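Local coordinates for protein hydrogen peroxide-inducible genes activator (Corynebacterium glutamicum, PDB 6G1D) that senses hydrogen peroxide and, as a LysR-type transcription factor, probably regulates peroxide-inducible genes by binding DNA through a helix-turn-helix domain, at residues 15-18 with 19-23; 24-27 with 28-31; 80-83 with 84-87; 256-259 with 260-264. The protein carries 1 engineered substitution. All blocks are in the same frame, centred on the assembly; numbering follows the deposited sequence.

Contact 1 of 4, residues 15-18 with 19-23; sequences LRTF and VTIAE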
ATOM      1  N   LEU B  15      36.469 -12.508  -2.526  1.00 44.00           N
ATOM      2  CA  LEU B  15      35.202 -11.834  -2.742  1.00 44.02           C
ATOM      3  C   LEU B  15      34.837 -10.949  -1.567  1.00 44.92           C
ATOM      4  O   LEU B  15      34.332  -9.837  -1.792  1.00 45.10           O
ATOM      5  CB  LEU B  15      34.092 -12.833  -3.057  1.00 43.78           C
ATOM      6  CG  LEU B  15      34.247 -13.580  -4.412  1.00 43.05           C
ATOM      7  CD1 LEU B  15      33.070 -14.534  -4.586  1.00 42.54           C
ATOM      8  CD2 LEU B  15      34.320 -12.624  -5.567  1.00 42.91           C
ATOM      9  N   ARG B  16      35.074 -11.414  -0.328  1.00 48.55           N
ATOM     10  CA  ARG B  16      34.808 -10.579   0.858  1.00 49.80           C
ATOM     11  C   ARG B  16      35.642  -9.308   0.793  1.00 49.89           C
ATOM     12  O   ARG B  16      35.134  -8.212   1.018  1.00 50.67           O
ATOM     13  CB  ARG B  16      35.078 -11.323   2.171  1.00 50.84           C
ATOM     14  CG  ARG B  16      33.987 -12.368   2.447  1.00 52.66           C
ATOM     15  CD  ARG B  16      33.892 -12.991   3.826  1.00 57.66           C
ATOM     16  NE  ARG B  16      34.692 -14.211   3.967  1.00 68.40           N
ATOM     17  CZ  ARG B  16      34.290 -15.481   3.794  1.00 64.11           C
ATOM     18  NH1 ARG B  16      33.025 -15.828   3.477  1.00 51.64           N
ATOM     19  NH2 ARG B  16      35.188 -16.456   3.999  1.00 60.01           N
ATOM     20  N   THR B  17      36.914  -9.430   0.439  1.00 47.76           N
ATOM     21  CA  THR B  17      37.750  -8.252   0.271  1.00 48.06           C
ATOM     22  C   THR B  17      37.183  -7.271  -0.734  1.00 47.70           C
ATOM     23  O   THR B  17      37.108  -6.079  -0.464  1.00 48.58           O
ATOM     24  CB  THR B  17      39.207  -8.628  -0.104  1.00 47.83           C
ATOM     25  OG1 THR B  17      39.863  -9.133   1.033  1.00 49.29           O
ATOM     26  CG2 THR B  17      39.998  -7.427  -0.603  1.00 48.28           C
ATOM     27  N   PHE B  18      36.807  -7.767  -1.899  1.00 41.95           N
ATOM     28  CA  PHE B  18      36.231  -6.892  -2.939  1.00 41.71           C
ATOM     29  C   PHE B  18      34.969  -6.171  -2.446  1.00 42.57           C
ATOM     30  O   PHE B  18      34.828  -4.968  -2.603  1.00 43.22           O
ATOM     31  CB  PHE B  18      35.917  -7.744  -4.189  1.00 40.66           C
ATOM     32  CG  PHE B  18      35.085  -7.073  -5.227  1.00 40.55           C
ATOM     33  CD1 PHE B  18      35.333  -5.755  -5.620  1.00 40.97           C
ATOM     34  CD2 PHE B  18      34.056  -7.771  -5.864  1.00 40.19           C
ATOM     35  CE1 PHE B  18      34.570  -5.166  -6.606  1.00 40.96           C
ATOM     36  CE2 PHE B  18      33.285  -7.160  -6.821  1.00 40.30           C
ATOM     37  CZ  PHE B  18      33.554  -5.865  -7.181  1.00 40.64           C
ATOM     38  N   VAL B  19      34.055  -6.923  -1.875  1.00 40.48           N
ATOM     39  CA  VAL B  19      32.752  -6.383  -1.470  1.00 41.45           C
ATOM     40  C   VAL B  19      32.960  -5.341  -0.345  1.00 43.05           C
ATOM     41  O   VAL B  19      32.371  -4.264  -0.381  1.00 43.99           O
ATOM     42  CB  VAL B  19      31.814  -7.535  -1.062  1.00 41.26           C
ATOM     43  CG1 VAL B  19      30.616  -7.053  -0.280  1.00 42.22           C
ATOM     44  CG2 VAL B  19      31.375  -8.317  -2.298  1.00 40.07           C
ATOM     45  N   THR B  20      33.807  -5.718   0.583  1.00 45.38           N
ATOM     46  CA  THR B  20      34.131  -4.805   1.679  0.72 47.18           C
ATOM     47  C   THR B  20      34.773  -3.362   1.310  1.00 47.79           C
ATOM     48  O   THR B  20      34.415  -2.189   1.608  1.00 49.47           O
ATOM     49  CB  THR B  20      35.047  -5.515   2.664  0.72 47.49           C
ATOM     50  OG1 THR B  20      34.353  -6.620   3.223  0.72 47.57           O
ATOM     51  CG2 THR B  20      35.426  -4.597   3.757  0.72 50.24           C
ATOM     52  N   ILE B  21      35.677  -3.524   0.360  1.00 44.99           N
ATOM     53  CA  ILE B  21      36.281  -2.304  -0.204  1.00 45.50           C
ATOM     54  C   ILE B  21      35.232  -1.471  -0.947  1.00 45.83           C
ATOM     55  O   ILE B  21      35.190  -0.235  -0.812  1.00 47.39           O
ATOM     56  CB  ILE B  21      37.491  -2.582  -1.144  1.00 44.36           C
ATOM     57  CG1 ILE B  21      38.652  -3.222  -0.393  1.00 44.55           C
ATOM     58  CG2 ILE B  21      38.018  -1.252  -1.720  1.00 45.32           C
ATOM     59  CD1 ILE B  21      39.665  -3.887  -1.288  1.00 43.57           C
ATOM     60  N   ALA B  22      34.400  -2.138  -1.732  1.00 47.60           N
ATOM     61  CA  ALA B  22      33.333  -1.452  -2.513  1.00 48.71           C
ATOM     62  C   ALA B  22      32.364  -0.693  -1.609  1.00 52.14           C
ATOM     63  O   ALA B  22      31.942   0.404  -1.953  1.00 55.59           O
ATOM     64  CB  ALA B  22      32.555  -2.434  -3.378  1.00 46.50           C
ATOM     65  N   GLU B  23      31.974  -1.338  -0.511  1.00 68.16           N
ATOM     66  CA  GLU B  23      31.139  -0.769   0.556  1.00 72.06           C
ATOM     67  C   GLU B  23      31.771   0.303   1.496  1.00 72.80           C
ATOM     68  O   GLU B  23      31.119   1.283   1.823  1.00 86.57           O
ATOM     69  CB  GLU B  23      30.428  -1.884   1.327  1.00 68.53           C
ATOM     70  CG  GLU B  23      29.398  -2.597   0.462  1.00 71.04           C
ATOM     71  CD  GLU B  23      28.877  -3.897   1.046  1.00 83.77           C
ATOM     72  OE1 GLU B  23      29.317  -4.300   2.140  1.00 88.53           O
ATOM     73  OE2 GLU B  23      28.022  -4.527   0.397  1.00 71.28           O
TER
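Thr20 and Arg16 meet one turn apart on helix 12-24. The carbonyl oxygen of Arg16 accepts the backbone bond from Thr20 N, at 2.9 Å. Thr20 has two conformers, and in one of them the hydroxyl adds a second bond, with Thr20 OG1 2.8 Å from Arg16 O. In that conformer the hydroxyl comes from about 40° above the carbonyl plane, while the amide lies nearly in line with the C=O bond. The torsion explains it: OG1 lies beside the backbone N (chi1 -63°) and folds back over the preceding turn. Helix 12-24 belongs to the LysR-family helix-turn-helix domain, and its faces serve different neighbours. Thr17 and Ile21 run side by side and point the same way. Their ends touch, with Thr17 CG2 3.6 Å from Ile21 CD1. Ile21 CD1 also rests 3.5 Å from Thr17 O, so the ethyl arm of Ile21 lies back along the preceding turn. Both side chains pack on Leu41 of helix 38-52. Phe18 CG is anti to the backbone N (chi1 168°), and the ring packs on Leu48 and Leu56. Phe18 CB and the near part of the ring lie by Val19 N. The CG2 branch of Val19 comes 3.4 Å from Leu15 O. Backbone bonds from Val19 N to Leu15 O, from Ile21 N to Thr17 O and from Ala22 N to Phe18 O complete the turn. Val19 also packs on Ala77 and Leu81 of helix 68-95, and Leu15 on Phe87 of the second subunit.

Contact 2 of 4, residues 24-27 with 28-31; sequences CKHF and GTAA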
ATOM      1  N   CYS B  24      33.021   0.108   1.927  1.00 70.57           N
ATOM      2  CA  CYS B  24      33.745   1.058   2.808  1.00 72.93           C
ATOM      3  C   CYS B  24      34.338   2.273   2.111  1.00 70.68           C
ATOM      4  O   CYS B  24      34.489   3.322   2.745  1.00 75.90           O
ATOM      5  CB  CYS B  24      34.876   0.344   3.569  1.00 65.87           C
ATOM      6  SG  CYS B  24      34.280  -0.919   4.693  1.00 82.13           S
ATOM      7  N   LYS B  25      34.719   2.109   0.841  1.00 65.30           N
ATOM      8  CA  LYS B  25      35.351   3.169   0.026  1.00 73.02           C
ATOM      9  C   LYS B  25      36.694   3.700   0.610  1.00 74.73           C
ATOM     10  O   LYS B  25      37.166   4.800   0.274  1.00 67.37           O
ATOM     11  CB  LYS B  25      34.370   4.346  -0.193  1.00 80.55           C
ATOM     12  CG  LYS B  25      33.006   3.956  -0.754  1.00 78.14           C
ATOM     13  CD  LYS B  25      33.086   3.544  -2.220  1.00 81.71           C
ATOM     14  CE  LYS B  25      33.012   4.764  -3.137  1.00 88.62           C
ATOM     15  NZ  LYS B  25      31.700   5.484  -3.092  1.00 90.49           N
ATOM     16  N   HIS B  26      37.328   2.864   1.425  1.00 83.52           N
ATOM     17  CA  HIS B  26      38.615   3.170   2.053  1.00 88.26           C
ATOM     18  C   HIS B  26      39.285   1.848   2.353  1.00 79.47           C
ATOM     19  O   HIS B  26      38.647   0.966   2.940  1.00 71.58           O
ATOM     20  CB  HIS B  26      38.458   4.009   3.326  1.00 90.02           C
ATOM     21  CG  HIS B  26      38.086   5.431   3.070  1.00 98.47           C
ATOM     22  ND1 HIS B  26      36.776   5.861   3.098  1.00105.18           N
ATOM     23  CD2 HIS B  26      38.832   6.509   2.742  1.00 97.88           C
ATOM     24  CE1 HIS B  26      36.734   7.148   2.810  1.00100.86           C
ATOM     25  NE2 HIS B  26      37.967   7.562   2.583  1.00104.53           N
ATOM     26  N   PHE B  27      40.549   1.703   1.938  1.00 75.44           N
ATOM     27  CA  PHE B  27      41.306   0.461   2.162  1.00 74.43           C
ATOM     28  C   PHE B  27      41.514   0.193   3.636  1.00 73.47           C
ATOM     29  O   PHE B  27      41.328  -0.925   4.080  1.00 79.33           O
ATOM     30  CB  PHE B  27      42.674   0.515   1.439  1.00 76.21           C
ATOM     31  CG  PHE B  27      42.639   0.043  -0.001  1.00 84.77           C
ATOM     32  CD1 PHE B  27      43.026  -1.258  -0.318  1.00 84.06           C
ATOM     33  CD2 PHE B  27      42.272   0.895  -1.041  1.00 82.94           C
ATOM     34  CE1 PHE B  27      43.029  -1.706  -1.627  1.00 84.58           C
ATOM     35  CE2 PHE B  27      42.245   0.451  -2.349  1.00 79.48           C
ATOM     36  CZ  PHE B  27      42.624  -0.855  -2.651  1.00 80.66           C
ATOM     37  N   GLY B  28      41.915   1.226   4.387  1.00 62.25           N
ATOM     38  CA  GLY B  28      42.168   1.096   5.835  1.00 63.96           C
ATOM     39  C   GLY B  28      40.945   0.661   6.614  1.00 63.83           C
ATOM     40  O   GLY B  28      41.005  -0.252   7.424  1.00 63.78           O
ATOM     41  N   THR B  29      39.815   1.294   6.349  1.00 66.77           N
ATOM     42  CA  THR B  29      38.549   0.912   6.979  1.00 69.30           C
ATOM     43  C   THR B  29      38.194  -0.517   6.567  1.00 66.29           C
ATOM     44  O   THR B  29      37.780  -1.322   7.409  1.00 65.20           O
ATOM     45  CB  THR B  29      37.405   1.864   6.541  1.00 75.92           C
ATOM     46  OG1 THR B  29      37.734   3.205   6.920  1.00 87.33           O
ATOM     47  CG2 THR B  29      36.063   1.462   7.168  1.00 81.28           C
ATOM     48  N   ALA B  30      38.393  -0.849   5.282  1.00 55.98           N
ATOM     49  CA  ALA B  30      38.034  -2.186   4.798  1.00 53.86           C
ATOM     50  C   ALA B  30      38.880  -3.244   5.487  1.00 53.67           C
ATOM     51  O   ALA B  30      38.375  -4.289   5.913  1.00 53.20           O
ATOM     52  CB  ALA B  30      38.173  -2.276   3.265  1.00 51.92           C
ATOM     53  N   ALA B  31      40.160  -2.951   5.633  1.00 56.34           N
ATOM     54  CA  ALA B  31      41.102  -3.882   6.248  1.00 56.54           C
ATOM     55  C   ALA B  31      40.759  -4.117   7.704  1.00 58.13           C
ATOM     56  O   ALA B  31      40.822  -5.252   8.187  1.00 57.83           O
ATOM     57  CB  ALA B  31      42.556  -3.353   6.121  1.00 57.60           C
TER
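Cys24 and Thr29 touch across the short turn that joins helix 12-24 to helix 27-33. The apolar contacts come first. Cys24 SG lies 3.9 Å from Thr29 CG2 and 4.0 Å from Ala30 CA. The thiol lies beside its own backbone N (chi1 -64°), and both it and CB lie against the first turn of the next helix. Thr29 meets Cys24 with its methyl branch, CG2 being anti to the backbone N. Its other branch faces His26, where Thr29 OG1 is 3.8 Å from His26 CB. Ala30 CB packs on the Cys24 side too, 4.2 Å from Cys24 CB. The ring of Phe27 leaves the turn and packs on Leu41 and Leu45 of helix 38-52 and on Ile21.

The hydrogen bonds are mostly backbone ones. Ala30 N donates to His26 O at 3.0 Å, and Ala31 N donates to Phe27 O at 2.8 Å. These start helix 27-33, with His26 at the N-cap position. Lys25 breaks the preceding helix with a positive phi of 60°. One side-chain bond spans the turn: His26 ND1 donates weakly to Cys24 O, at 3.4 Å. This is the short turn between the first two helices of the LysR-family DNA-binding domain.

The chemistry is therefore uneven. Ala30 and Ala31 are buried, while His26 and Thr29 are exposed; Thr29 still turns its methyl to Cys24. The weak imidazole bond probably gives the His26 ring only a loose preference for its orientation.

Contact 3 of 4, residues 80-83 with 84-87; sequences TLDA and AESF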
ATOM      1  N   THR B  80      27.148 -14.611  -3.997  1.00 41.59           N
ATOM      2  CA  THR B  80      27.991 -15.738  -3.627  1.00 41.20           C
ATOM      3  C   THR B  80      28.205 -15.792  -2.111  1.00 41.61           C
ATOM      4  O   THR B  80      28.057 -16.847  -1.484  1.00 42.02           O
ATOM      5  CB  THR B  80      29.344 -15.701  -4.380  1.00 40.50           C
ATOM      6  OG1 THR B  80      29.114 -15.499  -5.792  1.00 40.37           O
ATOM      7  CG2 THR B  80      30.106 -17.004  -4.152  1.00 40.38           C
ATOM      8  N   LEU B  81      28.531 -14.628  -1.544  1.00 46.52           N
ATOM      9  CA  LEU B  81      28.769 -14.491  -0.103  1.00 47.24           C
ATOM     10  C   LEU B  81      27.482 -14.799   0.683  1.00 48.13           C
ATOM     11  O   LEU B  81      27.548 -15.466   1.715  1.00 48.78           O
ATOM     12  CB  LEU B  81      29.278 -13.109   0.243  1.00 47.67           C
ATOM     13  CG  LEU B  81      30.632 -12.762  -0.376  1.00 47.31           C
ATOM     14  CD1 LEU B  81      31.092 -11.317  -0.131  1.00 48.55           C
ATOM     15  CD2 LEU B  81      31.701 -13.717   0.127  1.00 47.87           C
ATOM     16  N   ASP B  82      26.330 -14.358   0.150  1.00 52.08           N
ATOM     17  CA  ASP B  82      25.035 -14.634   0.779  0.66 53.25           C
ATOM     18  C   ASP B  82      24.702 -16.117   0.720  1.00 53.51           C
ATOM     19  O   ASP B  82      24.227 -16.684   1.699  1.00 54.62           O
ATOM     20  CB  ASP B  82      23.890 -13.826   0.123  0.66 53.83           C
ATOM     21  CG  ASP B  82      24.026 -12.299   0.305  0.66 54.18           C
ATOM     22  OD1 ASP B  82      24.840 -11.822   1.126  0.66 56.08           O
ATOM     23  OD2 ASP B  82      23.311 -11.566  -0.415  0.66 56.10           O
ATOM     24  N   ALA B  83      24.947 -16.757  -0.420  1.00 53.07           N
ATOM     25  CA  ALA B  83      24.759 -18.213  -0.494  1.00 54.00           C
ATOM     26  C   ALA B  83      25.683 -18.960   0.494  1.00 56.47           C
ATOM     27  O   ALA B  83      25.250 -19.926   1.129  1.00 56.52           O
ATOM     28  CB  ALA B  83      24.970 -18.719  -1.913  1.00 55.19           C
ATOM     29  N   ALA B  84      26.933 -18.510   0.646  1.00 53.39           N
ATOM     30  CA  ALA B  84      27.861 -19.177   1.570  1.00 53.93           C
ATOM     31  C   ALA B  84      27.428 -19.002   3.031  1.00 57.32           C
ATOM     32  O   ALA B  84      27.485 -19.944   3.803  1.00 55.60           O
ATOM     33  CB  ALA B  84      29.275 -18.666   1.382  1.00 52.79           C
ATOM     34  N   GLU B  85      27.007 -17.795   3.395  1.00 64.14           N
ATOM     35  CA  GLU B  85      26.450 -17.533   4.739  1.00 66.93           C
ATOM     36  C   GLU B  85      25.225 -18.416   5.011  1.00 63.99           C
ATOM     37  O   GLU B  85      25.079 -18.994   6.084  1.00 63.73           O
ATOM     38  CB  GLU B  85      26.100 -16.050   4.926  1.00 70.69           C
ATOM     39  CG  GLU B  85      27.200 -15.264   5.634  1.00 78.08           C
ATOM     40  CD  GLU B  85      27.110 -13.768   5.387  1.00 91.01           C
ATOM     41  OE1 GLU B  85      27.323 -13.334   4.233  1.00 87.13           O
ATOM     42  OE2 GLU B  85      26.820 -13.030   6.350  1.00 92.87           O
ATOM     43  N   SER B  86      24.351 -18.533   4.026  1.00 59.77           N
ATOM     44  CA  SER B  86      23.179 -19.401   4.185  1.00 60.57           C
ATOM     45  C   SER B  86      23.561 -20.886   4.366  1.00 63.75           C
ATOM     46  O   SER B  86      22.932 -21.597   5.152  1.00 67.33           O
ATOM     47  CB  SER B  86      22.224 -19.223   3.021  1.00 59.27           C
ATOM     48  OG  SER B  86      21.123 -20.084   3.159  1.00 61.97           O
ATOM     49  N   PHE B  87      24.595 -21.359   3.666  1.00 55.11           N
ATOM     50  CA  PHE B  87      25.094 -22.733   3.871  1.00 56.02           C
ATOM     51  C   PHE B  87      25.555 -22.899   5.312  1.00 57.15           C
ATOM     52  O   PHE B  87      25.200 -23.852   5.979  1.00 59.00           O
ATOM     53  CB  PHE B  87      26.264 -23.072   2.903  1.00 54.69           C
ATOM     54  CG  PHE B  87      26.883 -24.404   3.172  1.00 55.88           C
ATOM     55  CD1 PHE B  87      26.359 -25.558   2.602  1.00 57.18           C
ATOM     56  CD2 PHE B  87      27.977 -24.521   4.027  1.00 56.13           C
ATOM     57  CE1 PHE B  87      26.891 -26.803   2.893  1.00 58.72           C
ATOM     58  CE2 PHE B  87      28.533 -25.770   4.304  1.00 57.61           C
ATOM     59  CZ  PHE B  87      27.988 -26.915   3.733  1.00 58.90           C
TER
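Leu81 O takes the amide of Glu85, with Glu85 N 2.9 Å away and a nearly straight N-H angle of 167°. Ala84 N reaches Thr80 O at the same 2.9 Å. The bonds from Ser86 N to Asp82 O and from Phe87 N to Ala83 O continue the pattern. This is regular alpha-helix in the long helix 68-95, which packs against its counterpart in the second subunit, as the linker helices of LysR-type regulators do in their dimers. Small groups make this face: Thr80, Ala83 and Ala84 meet Ala84, Ser79 and Thr80 of the second subunit, respectively. Thr80 OG1 bonds to Phe76 O one turn back, and weakly to Ala83 O of the second subunit, while Leu81 packs on Arg16 of helix 12-24. The exposed face is acidic. Glu85 has a chi1 of -97°, off the usual staggered positions, and its chain is extended beyond CG. This puts Glu85 OE1 3.3 Å from Leu81 O, two acceptors that share no hydrogen bond. Like charges also come near each other here and probably repel mildly: in one of the two Asp82 conformers, Asp82 OD1 lies 4.3 Å from Glu85 OE1.

Contact 4 of 4, residues 256-259 with 260-264; sequences SAIP and WECTR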
ATOM      1  N   SER B 256      -2.827 -13.184  28.435  1.00 30.57           N
ATOM      2  CA  SER B 256      -1.373 -12.938  28.332  1.00 30.38           C
ATOM      3  C   SER B 256      -1.060 -11.478  28.121  1.00 30.23           C
ATOM      4  O   SER B 256       0.025 -11.048  28.459  1.00 30.37           O
ATOM      5  CB  SER B 256      -0.709 -13.779  27.227  1.00 32.74           C
ATOM      6  OG  SER B 256      -1.181 -13.392  25.941  1.00 32.14           O
ATOM      7  N   ALA B 257      -1.994 -10.698  27.569  1.00 30.93           N
ATOM      8  CA  ALA B 257      -1.793  -9.261  27.422  1.00 31.76           C
ATOM      9  C   ALA B 257      -1.827  -8.447  28.744  1.00 31.79           C
ATOM     10  O   ALA B 257      -1.361  -7.295  28.777  1.00 31.59           O
ATOM     11  CB  ALA B 257      -2.789  -8.663  26.442  1.00 37.10           C
ATOM     12  N   ILE B 258      -2.403  -9.008  29.791  1.00 31.43           N
ATOM     13  CA  ILE B 258      -2.686  -8.244  31.024  1.00 32.09           C
ATOM     14  C   ILE B 258      -1.515  -7.420  31.535  1.00 33.46           C
ATOM     15  O   ILE B 258      -1.650  -6.213  31.701  1.00 34.22           O
ATOM     16  CB  ILE B 258      -3.333  -9.150  32.087  1.00 34.61           C
ATOM     17  CG1 ILE B 258      -4.788  -9.447  31.688  1.00 35.61           C
ATOM     18  CG2 ILE B 258      -3.321  -8.512  33.476  1.00 36.31           C
ATOM     19  CD1 ILE B 258      -5.411 -10.597  32.434  1.00 36.55           C
ATOM     20  N   PRO B 259      -0.334  -8.040  31.740  1.00 31.39           N
ATOM     21  CA  PRO B 259       0.722  -7.232  32.359  1.00 33.88           C
ATOM     22  C   PRO B 259       1.238  -6.129  31.470  1.00 34.21           C
ATOM     23  O   PRO B 259       1.863  -5.209  31.957  1.00 33.13           O
ATOM     24  CB  PRO B 259       1.854  -8.238  32.628  1.00 34.24           C
ATOM     25  CG  PRO B 259       1.246  -9.576  32.496  1.00 32.24           C
ATOM     26  CD  PRO B 259       0.051  -9.455  31.587  1.00 30.80           C
ATOM     27  N   TRP B 260       1.025  -6.250  30.165  1.00 30.51           N
ATOM     28  CA  TRP B 260       1.611  -5.328  29.187  1.00 30.90           C
ATOM     29  C   TRP B 260       0.683  -4.210  28.766  1.00 31.37           C
ATOM     30  O   TRP B 260       1.146  -3.196  28.321  1.00 32.75           O
ATOM     31  CB  TRP B 260       2.054  -6.130  27.947  1.00 30.61           C
ATOM     32  CG  TRP B 260       3.051  -7.165  28.311  1.00 30.45           C
ATOM     33  CD1 TRP B 260       2.815  -8.466  28.529  1.00 29.98           C
ATOM     34  CD2 TRP B 260       4.431  -6.944  28.612  1.00 31.07           C
ATOM     35  NE1 TRP B 260       3.987  -9.118  28.901  1.00 30.28           N
ATOM     36  CE2 TRP B 260       4.998  -8.197  28.907  1.00 30.95           C
ATOM     37  CE3 TRP B 260       5.249  -5.820  28.586  1.00 31.98           C
ATOM     38  CZ2 TRP B 260       6.331  -8.343  29.280  1.00 32.11           C
ATOM     39  CZ3 TRP B 260       6.601  -5.973  28.924  1.00 33.35           C
ATOM     40  CH2 TRP B 260       7.119  -7.228  29.284  1.00 32.63           C
ATOM     41  N   GLU B 261      -0.621  -4.451  28.879  1.00 42.57           N
ATOM     42  CA  GLU B 261      -1.638  -3.540  28.371  1.00 42.54           C
ATOM     43  C   GLU B 261      -2.612  -3.020  29.430  1.00 40.84           C
ATOM     44  O   GLU B 261      -3.117  -1.913  29.272  1.00 47.63           O
ATOM     45  CB  GLU B 261      -2.466  -4.251  27.270  1.00 39.29           C
ATOM     46  CG  GLU B 261      -1.697  -4.877  26.110  1.00 41.30           C
ATOM     47  CD  GLU B 261      -0.924  -3.904  25.199  1.00 43.45           C
ATOM     48  OE1 GLU B 261      -1.031  -2.677  25.401  1.00 46.85           O
ATOM     49  OE2 GLU B 261      -0.193  -4.381  24.256  1.00 47.35           O
ATOM     50  N   CYS B 262      -2.891  -3.813  30.470  1.00 39.11           N
ATOM     51  CA  CYS B 262      -4.032  -3.570  31.370  1.00 42.66           C
ATOM     52  C   CYS B 262      -3.707  -3.047  32.745  1.00 40.24           C
ATOM     53  O   CYS B 262      -4.608  -2.968  33.563  1.00 45.09           O
ATOM     54  CB  CYS B 262      -4.830  -4.848  31.581  1.00 40.89           C
ATOM     55  SG  CYS B 262      -5.376  -5.559  30.063  1.00 46.18           S
ATOM     56  N   THR B 263      -2.445  -2.696  32.994  1.00 46.68           N
ATOM     57  CA  THR B 263      -2.021  -2.149  34.285  1.00 51.85           C
ATOM     58  C   THR B 263      -1.869  -0.640  34.257  1.00 51.51           C
ATOM     59  O   THR B 263      -1.660  -0.038  35.310  1.00 53.67           O
ATOM     60  CB  THR B 263      -0.685  -2.753  34.744  1.00 51.51           C
ATOM     61  OG1 THR B 263       0.340  -2.411  33.811  1.00 56.95           O
ATOM     62  CG2 THR B 263      -0.814  -4.275  34.843  1.00 53.20           C
ATOM     63  N   ARG B 264      -1.999  -0.011  33.076  1.00 45.65           N
ATOM     64  CA  ARG B 264      -1.896   1.446  33.025  1.00 44.53           C
ATOM     65  C   ARG B 264      -3.028   2.089  33.840  1.00 47.06           C
ATOM     66  O   ARG B 264      -4.060   1.452  34.044  1.00 45.73           O
ATOM     67  CB  ARG B 264      -1.874   1.946  31.596  1.00 44.93           C
ATOM     68  CG  ARG B 264      -3.179   1.811  30.874  1.00 50.87           C
ATOM     69  CD  ARG B 264      -3.014   2.072  29.380  1.00 48.91           C
ATOM     70  NE  ARG B 264      -2.403   0.930  28.733  1.00 47.94           N
ATOM     71  CZ  ARG B 264      -1.844   0.928  27.529  1.00 50.16           C
ATOM     72  NH1 ARG B 264      -1.831   2.031  26.775  1.00 52.28           N
ATOM     73  NH2 ARG B 264      -1.316  -0.202  27.056  1.00 51.46           N
TER
HETATM   74  O   HOH W   1       2.437  -4.873  34.680  0.78 46.30           O
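Trp260 overlaps its neighbour in the chain: Pro259 CB lies over one face of the indole, 4.2 Å from Trp260 CD1. The two sit in the short helix 258-261, which follows strand 251-254 in the LysR substrate-binding domain, of the periplasmic-binding-protein type. The edge of the indole meets the chain one turn back: Trp260 CD1 is 3.8 Å from Ser256 O, which lies in the ring plane. Tyr113 meets the indole too, with the ring planes about 30° apart. Ala257 O accepts two amides. Glu261 N comes to Ala257 O at 2.9 Å, nearly along the carbonyl bond. Trp260 N comes to Ala257 O at 3.0 Å, from 45° above the plane. Ala257 O thus takes both an i+3 and an i+4 amide, where the 3-10 segment 256-257 passes into helix 258-261. Cys262 N then donates to Ile258 O, while its thiol packs on the Ile258 side chain.

Glu261 is bent at chi2 (-65°), and its carboxylate leaves the turn. Both oxygens are bonded, OE2 to Tyr113 and OE1 to Thr238. Arg264 reaches back to the same residue. Arg264 NH2 forms a salt bridge with Glu261 OE1 at 3.0 Å. Arg264 NE donates to the backbone Glu261 O, also at 3.0 Å. With Gln242 on NH1, the guanidinium is held through all three nitrogens, and the Arg264 side chain also packs on Trp260 of the third subunit. Finally, a water donates to Pro259 O at 2.8 Å. The distance from this water to Thr263 OG1 is 3.3 Å, a weak bond.

The four contacts follow one another along the chain without overlap. Contacts 1 and 2 lie in the helix-turn-helix domain, on successive helices 12-24 and 27-33. Their centres are about 9 Å apart, and they pack through Thr20 and Ile21 on Ala30 and Phe27. Contact 3 lies on the long helix 68-95, its centre about 15 Å from that of contact 1. Leu81 links the two, and both reach the second subunit. Contact 4 belongs to the substrate-binding domain, with its centre about 42 to 49 Å from those of the others, and it touches the third subunit. Contacts 1 and 3 thus face the second subunit and contact 4 the third.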